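Local coordinates for phosphate ABC transporter, phosphate-binding protein (Clostridium perfringens, PDB 4Q8R) that probably binds inorganic phosphate with high affinity and delivers it to the membrane components of an ABC-type phosphate importer, at residues E191-P194 and E195-L198. Numbering follows the deposited sequence.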
loop_
_atom_site.group_PDB
_atom_site.type_symbol
_atom_site.label_atom_id
_atom_site.label_comp_id
_atom_site.label_asym_id
_atom_site.label_seq_id
_atom_site.Cartn_x
_atom_site.Cartn_y
_atom_site.Cartn_z
ATOM N N GLU A 191 -6.153 4.742 -16.443
ATOM C CA GLU A 191 -4.788 4.391 -16.186
ATOM C C GLU A 191 -4.429 4.605 -14.713
ATOM O O GLU A 191 -4.849 5.569 -14.077
ATOM C CB GLU A 191 -3.812 5.216 -17.070
ATOM C CG GLU A 191 -3.926 4.821 -18.564
ATOM C CD GLU A 191 -3.176 5.748 -19.476
ATOM O OE1 GLU A 191 -2.561 6.679 -18.924
ATOM O OE2 GLU A 191 -3.200 5.530 -20.717
ATOM N N ALA A 192 -3.620 3.697 -14.214
ATOM C CA ALA A 192 -3.158 3.697 -12.818
ATOM C C ALA A 192 -2.013 4.730 -12.576
ATOM O O ALA A 192 -0.829 4.405 -12.494
ATOM C CB ALA A 192 -2.743 2.289 -12.433
ATOM N N THR A 193 -2.392 5.993 -12.445
ATOM C CA THR A 193 -1.403 7.073 -12.292
ATOM C C THR A 193 -1.768 7.947 -11.101
ATOM O O THR A 193 -2.963 8.083 -10.747
ATOM C CB THR A 193 -1.338 7.972 -13.558
ATOM O OG1 THR A 193 -2.562 8.688 -13.725
ATOM C CG2 THR A 193 -1.029 7.176 -14.796
ATOM N N PRO A 194 -0.761 8.531 -10.465
ATOM C CA PRO A 194 -1.073 9.460 -9.355
ATOM C C PRO A 194 -2.064 10.571 -9.779
ATOM O O PRO A 194 -2.963 10.915 -9.012
ATOM C CB PRO A 194 0.316 9.986 -8.919
ATOM C CG PRO A 194 1.311 8.974 -9.402
ATOM C CD PRO A 194 0.677 8.222 -10.572
ATOM N N GLU A 195 -1.927 11.059 -11.026
ATOM C CA GLU A 195 -2.870 12.044 -11.587
ATOM C C GLU A 195 -4.335 11.588 -11.528
ATOM O O GLU A 195 -5.235 12.359 -11.123
ATOM C CB GLU A 195 -2.449 12.518 -13.008
ATOM C CG GLU A 195 -3.398 13.542 -13.588
ATOM C CD GLU A 195 -2.927 14.150 -14.936
ATOM O OE1 GLU A 195 -2.155 13.484 -15.681
ATOM O OE2 GLU A 195 -3.343 15.293 -15.274
ATOM N N ASN A 196 -4.573 10.323 -11.858
ATOM C CA ASN A 196 -5.941 9.829 -11.901
ATOM C C ASN A 196 -6.484 9.460 -10.507
ATOM O O ASN A 196 -7.683 9.410 -10.294
ATOM C CB ASN A 196 -6.063 8.673 -12.902
ATOM C CG ASN A 196 -5.899 9.131 -14.315
ATOM O OD1 ASN A 196 -6.204 10.291 -14.634
ATOM N ND2 ASN A 196 -5.431 8.240 -15.180
ATOM N N VAL A 197 -5.592 9.252 -9.541
ATOM C CA VAL A 197 -6.041 9.139 -8.151
ATOM C C VAL A 197 -6.446 10.523 -7.703
ATOM O O VAL A 197 -7.523 10.698 -7.135
ATOM C CB VAL A 197 -4.936 8.609 -7.245
ATOM C CG1 VAL A 197 -5.334 8.729 -5.784
ATOM C CG2 VAL A 197 -4.558 7.165 -7.637
ATOM N N LEU A 198 -5.597 11.513 -8.025
ATOM C CA LEU A 198 -5.868 12.869 -7.659
ATOM C C LEU A 198 -7.186 13.345 -8.239
ATOM O O LEU A 198 -8.030 13.862 -7.503
ATOM C CB LEU A 198 -4.676 13.773 -8.052
ATOM C CG LEU A 198 -4.690 15.206 -7.546
ATOM C CD1 LEU A 198 -4.992 15.273 -6.055
ATOM C CD2 LEU A 198 -3.324 15.829 -7.845
HETATM O O HOH W 1 -2.503 10.299 -15.829
#
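Asn196 ND2 donates to Glu191 O over 2.9 Å with an N-H...O angle of 173°, and the acceptor lies 1° out of the side-chain amide plane, evidence of a nearly straight bond made in the amide's own plane. Glu191 O also takes a weak backbone bond from Thr193 N, closing the inverse gamma turn centred on Ala192. Thr193 is the N-cap of helix 194-198: its OG1 accepts from Asn196 N at 3.2 Å. The chi1 of 66° sets this hydroxyl between its own backbone N and carbonyl carbon, turned to the first turn of the helix. Main-chain bonds carry the turn onward, from Val197 N to Thr193 O at 3.1 Å and from Leu198 N to Pro194 O at 2.9 Å. Pro194, the first helical residue, has no amide hydrogen to offer.

One water lies 2.7 Å from Thr193 OG1 and donates to Glu195 OE1, so the cap hydroxyl has partners in both backbone and solvent. The amide of Asn196 passes obliquely by that hydroxyl, its ND2 near Thr193 OG1 without a hydrogen bond, while its OD1 accepts one from Asn199 ND2. Apolar contact within the turn is slight; the Val197 methyl CG2 lies 3.6 Å from the carbonyl Thr193 O, and away from the turn Val197 and Ala192 both touch Phe175.

Chemically, this is a surface helix start in which a threonine cap is supplemented by an asparagine side chain reaching back to the preceding loop. Together they join the loop after strand 182-187 to the helix through directed polar bonds more than apolar burial.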